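PDB 6WPX: BlEst2 from Bacillus licheniformis, which probably hydrolyses ester bonds as a lipase-like esterase, in a propeptide form whose C-terminal domain is autoinhibitory. Local coordinates for residues A405-Y416 with G445-K456. Sequence-based numbering, arbitrary orientation.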
loop_
_atom_site.group_PDB
_atom_site.type_symbol
_atom_site.label_atom_id
_atom_site.label_comp_id
_atom_site.label_asym_id
_atom_site.label_seq_id
_atom_site.Cartn_x
_atom_site.Cartn_y
_atom_site.Cartn_z
ATOM N N ALA A 405 -30.891 -8.638 1.339
ATOM C CA ALA A 405 -31.794 -9.232 2.354
ATOM C C ALA A 405 -31.050 -9.951 3.485
ATOM O O ALA A 405 -30.071 -10.646 3.197
ATOM C CB ALA A 405 -32.721 -10.196 1.663
ATOM N N ASN A 406 -31.571 -9.802 4.708
ATOM C CA ASN A 406 -31.082 -10.434 5.963
ATOM C C ASN A 406 -29.609 -10.064 6.191
ATOM O O ASN A 406 -28.837 -10.964 6.538
ATOM C CB ASN A 406 -31.284 -11.950 5.936
ATOM C CG ASN A 406 -32.620 -12.422 5.386
ATOM O OD1 ASN A 406 -33.572 -11.662 5.269
ATOM N ND2 ASN A 406 -32.700 -13.688 5.021
ATOM N N VAL A 407 -29.265 -8.781 6.095
ATOM C CA VAL A 407 -27.844 -8.349 6.193
ATOM C C VAL A 407 -27.351 -8.298 7.635
ATOM O O VAL A 407 -27.896 -7.544 8.420
ATOM C CB VAL A 407 -27.558 -6.998 5.508
ATOM C CG1 VAL A 407 -26.110 -6.585 5.722
ATOM C CG2 VAL A 407 -27.922 -6.973 4.038
ATOM N N LYS A 408 -26.256 -9.001 7.909
ATOM C CA LYS A 408 -25.627 -9.022 9.227
ATOM C C LYS A 408 -24.198 -8.469 9.105
ATOM O O LYS A 408 -23.594 -8.559 8.024
ATOM C CB LYS A 408 -25.600 -10.444 9.811
ATOM C CG LYS A 408 -26.978 -10.981 10.203
ATOM C CD LYS A 408 -27.419 -10.529 11.600
ATOM C CE LYS A 408 -28.829 -10.962 11.915
ATOM N NZ LYS A 408 -29.333 -10.325 13.159
ATOM N N ALA A 409 -23.677 -7.877 10.201
ATOM C CA ALA A 409 -22.342 -7.299 10.274
ATOM C C ALA A 409 -21.720 -7.572 11.626
ATOM O O ALA A 409 -22.272 -7.171 12.645
ATOM C CB ALA A 409 -22.402 -5.807 10.036
ATOM N N SER A 410 -20.576 -8.258 11.640
ATOM C CA SER A 410 -19.832 -8.541 12.874
ATOM C C SER A 410 -18.549 -7.703 12.826
ATOM O O SER A 410 -17.910 -7.602 11.774
ATOM C CB SER A 410 -19.552 -10.032 13.025
ATOM O OG SER A 410 -18.729 -10.498 11.971
ATOM N N VAL A 411 -18.233 -7.017 13.914
ATOM C CA VAL A 411 -17.087 -6.119 13.991
ATOM C C VAL A 411 -15.921 -6.680 14.818
ATOM O O VAL A 411 -16.133 -7.144 15.936
ATOM C CB VAL A 411 -17.552 -4.732 14.509
ATOM C CG1 VAL A 411 -16.373 -3.784 14.721
ATOM C CG2 VAL A 411 -18.565 -4.117 13.553
ATOM N N ARG A 412 -14.704 -6.627 14.255
ATOM C CA ARG A 412 -13.426 -6.977 14.886
ATOM C C ARG A 412 -12.579 -5.723 14.736
ATOM O O ARG A 412 -12.585 -5.117 13.667
ATOM C CB ARG A 412 -12.744 -8.162 14.196
ATOM C CG ARG A 412 -13.300 -9.501 14.643
ATOM C CD ARG A 412 -12.916 -10.637 13.704
ATOM N NE ARG A 412 -13.782 -11.782 13.956
ATOM C CZ ARG A 412 -13.475 -12.790 14.761
ATOM N NH1 ARG A 412 -14.359 -13.751 14.995
ATOM N NH2 ARG A 412 -12.283 -12.844 15.343
ATOM N N SER A 413 -11.947 -5.268 15.818
ATOM C CA SER A 413 -11.156 -4.054 15.735
ATOM C C SER A 413 -9.878 -4.112 16.570
ATOM O O SER A 413 -9.762 -4.923 17.496
ATOM C CB SER A 413 -11.996 -2.835 16.113
ATOM O OG SER A 413 -12.433 -2.974 17.452
ATOM N N ILE A 414 -8.894 -3.284 16.186
ATOM C CA ILE A 414 -7.637 -3.097 16.915
ATOM C C ILE A 414 -7.394 -1.601 16.991
ATOM O O ILE A 414 -7.500 -0.907 15.976
ATOM C CB ILE A 414 -6.373 -3.812 16.329
ATOM C CG1 ILE A 414 -6.591 -5.309 16.088
ATOM C CG2 ILE A 414 -5.158 -3.607 17.248
ATOM C CD1 ILE A 414 -5.561 -5.967 15.065
ATOM N N ARG A 415 -7.065 -1.115 18.193
ATOM C CA ARG A 415 -6.663 0.259 18.410
ATOM C C ARG A 415 -5.200 0.216 18.853
ATOM O O ARG A 415 -4.847 -0.494 19.795
ATOM C CB ARG A 415 -7.555 0.983 19.435
ATOM C CG ARG A 415 -7.212 2.473 19.533
ATOM C CD ARG A 415 -7.999 3.187 20.609
ATOM N NE ARG A 415 -7.932 2.510 21.905
ATOM C CZ ARG A 415 -7.010 2.756 22.827
ATOM N NH1 ARG A 415 -6.080 3.677 22.616
ATOM N NH2 ARG A 415 -7.013 2.085 23.972
ATOM N N TYR A 416 -4.354 0.936 18.124
ATOM C CA TYR A 416 -2.918 1.053 18.352
ATOM C C TYR A 416 -2.609 2.440 18.890
ATOM O O TYR A 416 -3.310 3.395 18.566
ATOM C CB TYR A 416 -2.127 0.889 17.035
ATOM C CG TYR A 416 -2.341 -0.410 16.301
ATOM C CD1 TYR A 416 -3.374 -0.548 15.376
ATOM C CD2 TYR A 416 -1.479 -1.485 16.484
ATOM C CE1 TYR A 416 -3.553 -1.730 14.665
ATOM C CE2 TYR A 416 -1.683 -2.693 15.820
ATOM C CZ TYR A 416 -2.699 -2.797 14.882
ATOM O OH TYR A 416 -2.890 -3.975 14.187
ATOM N N GLY A 445 -5.551 7.394 18.762
ATOM C CA GLY A 445 -4.826 6.247 18.214
ATOM C C GLY A 445 -5.170 5.811 16.797
ATOM O O GLY A 445 -6.068 6.372 16.159
ATOM N N MET A 446 -4.460 4.785 16.302
ATOM C CA MET A 446 -4.681 4.209 14.965
ATOM C C MET A 446 -5.657 3.062 15.134
ATOM O O MET A 446 -5.381 2.123 15.881
ATOM C CB MET A 446 -3.388 3.604 14.381
ATOM C CG MET A 446 -2.668 4.442 13.379
ATOM S SD MET A 446 -3.632 5.285 12.120
ATOM C CE MET A 446 -4.334 3.993 11.255
ATOM N N TYR A 447 -6.762 3.109 14.410
ATOM C CA TYR A 447 -7.763 2.056 14.448
ATOM C C TYR A 447 -7.738 1.253 13.167
ATOM O O TYR A 447 -7.591 1.803 12.076
ATOM C CB TYR A 447 -9.166 2.656 14.553
ATOM C CG TYR A 447 -9.486 3.278 15.884
ATOM C CD1 TYR A 447 -9.051 4.567 16.198
ATOM C CD2 TYR A 447 -10.269 2.608 16.817
ATOM C CE1 TYR A 447 -9.360 5.152 17.420
ATOM C CE2 TYR A 447 -10.608 3.197 18.033
ATOM C CZ TYR A 447 -10.162 4.474 18.322
ATOM O OH TYR A 447 -10.473 5.048 19.528
ATOM N N SER A 448 -7.966 -0.028 13.300
ATOM C CA SER A 448 -8.211 -0.867 12.158
ATOM C C SER A 448 -9.526 -1.560 12.480
ATOM O O SER A 448 -9.640 -2.182 13.519
ATOM C CB SER A 448 -7.094 -1.864 11.914
ATOM O OG SER A 448 -7.547 -2.639 10.819
ATOM N N VAL A 449 -10.545 -1.372 11.638
ATOM C CA VAL A 449 -11.845 -1.966 11.851
ATOM C C VAL A 449 -12.160 -2.912 10.732
ATOM O O VAL A 449 -12.088 -2.542 9.572
ATOM C CB VAL A 449 -12.963 -0.913 12.081
ATOM C CG1 VAL A 449 -14.257 -1.588 12.522
ATOM C CG2 VAL A 449 -12.532 0.127 13.116
ATOM N N THR A 450 -12.474 -4.154 11.094
ATOM C CA THR A 450 -12.875 -5.198 10.161
ATOM C C THR A 450 -14.359 -5.440 10.346
ATOM O O THR A 450 -14.781 -5.850 11.422
ATOM C CB THR A 450 -12.056 -6.474 10.366
ATOM O OG1 THR A 450 -10.694 -6.204 10.054
ATOM C CG2 THR A 450 -12.517 -7.590 9.461
ATOM N N ILE A 451 -15.148 -5.222 9.293
ATOM C CA ILE A 451 -16.593 -5.433 9.319
ATOM C C ILE A 451 -16.906 -6.584 8.389
ATOM O O ILE A 451 -16.726 -6.464 7.175
ATOM C CB ILE A 451 -17.403 -4.144 8.959
ATOM C CG1 ILE A 451 -17.047 -2.957 9.896
ATOM C CG2 ILE A 451 -18.928 -4.420 8.970
ATOM C CD1 ILE A 451 -16.214 -1.915 9.204
ATOM N N ASP A 452 -17.340 -7.710 8.958
ATOM C CA ASP A 452 -17.713 -8.871 8.151
ATOM C C ASP A 452 -19.202 -8.854 7.875
ATOM O O ASP A 452 -20.012 -8.937 8.806
ATOM C CB ASP A 452 -17.275 -10.196 8.808
ATOM C CG ASP A 452 -15.888 -10.575 8.305
ATOM O OD1 ASP A 452 -15.787 -11.063 7.145
ATOM O OD2 ASP A 452 -14.898 -10.325 9.037
ATOM N N LEU A 453 -19.547 -8.715 6.595
ATOM C CA LEU A 453 -20.907 -8.679 6.091
ATOM C C LEU A 453 -21.316 -10.006 5.518
ATOM O O LEU A 453 -20.559 -10.630 4.779
ATOM C CB LEU A 453 -21.051 -7.613 4.992
ATOM C CG LEU A 453 -20.812 -6.151 5.355
ATOM C CD1 LEU A 453 -21.048 -5.279 4.147
ATOM C CD2 LEU A 453 -21.770 -5.679 6.456
ATOM N N SER A 454 -22.557 -10.406 5.812
ATOM C CA SER A 454 -23.196 -11.612 5.309
ATOM C C SER A 454 -24.677 -11.302 5.061
ATOM O O SER A 454 -25.216 -10.346 5.614
ATOM C CB SER A 454 -23.073 -12.753 6.319
ATOM O OG SER A 454 -23.672 -12.393 7.552
ATOM N N GLY A 455 -25.308 -12.147 4.262
ATOM C CA GLY A 455 -26.719 -12.059 3.925
ATOM C C GLY A 455 -27.019 -12.735 2.609
ATOM O O GLY A 455 -26.265 -13.592 2.148
ATOM N N LYS A 456 -28.117 -12.330 1.984
ATOM C CA LYS A 456 -28.580 -12.881 0.723
ATOM C C LYS A 456 -28.681 -11.782 -0.304
ATOM O O LYS A 456 -28.981 -10.645 0.061
ATOM C CB LYS A 456 -29.971 -13.492 0.928
ATOM C CG LYS A 456 -29.986 -14.993 1.164
ATOM C CD LYS A 456 -31.391 -15.471 1.598
ATOM C CE LYS A 456 -32.502 -15.082 0.644
ATOM N NZ LYS A 456 -33.845 -15.502 1.118
#
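Arg-415 lies alongside Tyr-447 as a non-hydrogen-bonded pair in a five-stranded antiparallel sheet, where 405-416 and 445-456 run antiparallel side by side. Its CG sits over one face of the tyrosine ring in a CH-pi contact, 3.8 Å from the centroid and 15° off the normal. With CG anti to the backbone N (chi1 -174°), the extended aliphatic chain runs along the ring toward its hydroxyl end and carries CD to 3.3 Å from Tyr-447 OH; the bend at chi3 then turns the guanidinium. A long methylene chain suits this place because it can cover an aromatic face and still send its charge onward, here to a salt bridge with Glu-417. Tyr-447 OH is hydrogen-bonded to Lys-443 O, which fixes the ring's far end. Were the Tyr-447 ring cut back to an alanine, the Arg-415 methylenes would probably lose their platform and Lys-443 O its hydroxyl partner.

Further along the same face, Val-411 fits between two branched residues, CG1 against Val-449 CG1 at 3.8 Å and CG2 beside Ile-451 CG1. Small Ala-409 admits Leu-453 CD2 to 3.6 Å of its CB; helix 432-438 packs on this apolar patch. The other face is more polar: a salt bridge to Arg-293 and hydrogen bonds to Thr-466 OG1 and Trp-161 NE1 satisfy the buried Asp-452 carboxylate. A beta bulge shifts the register between Ala-405 and Lys-408. At the opposite end Met-446 O accepts Tyr-416 N at 2.7 Å and meets the tyrosine ring at its edge, in plane, 3.4 Å from CD1.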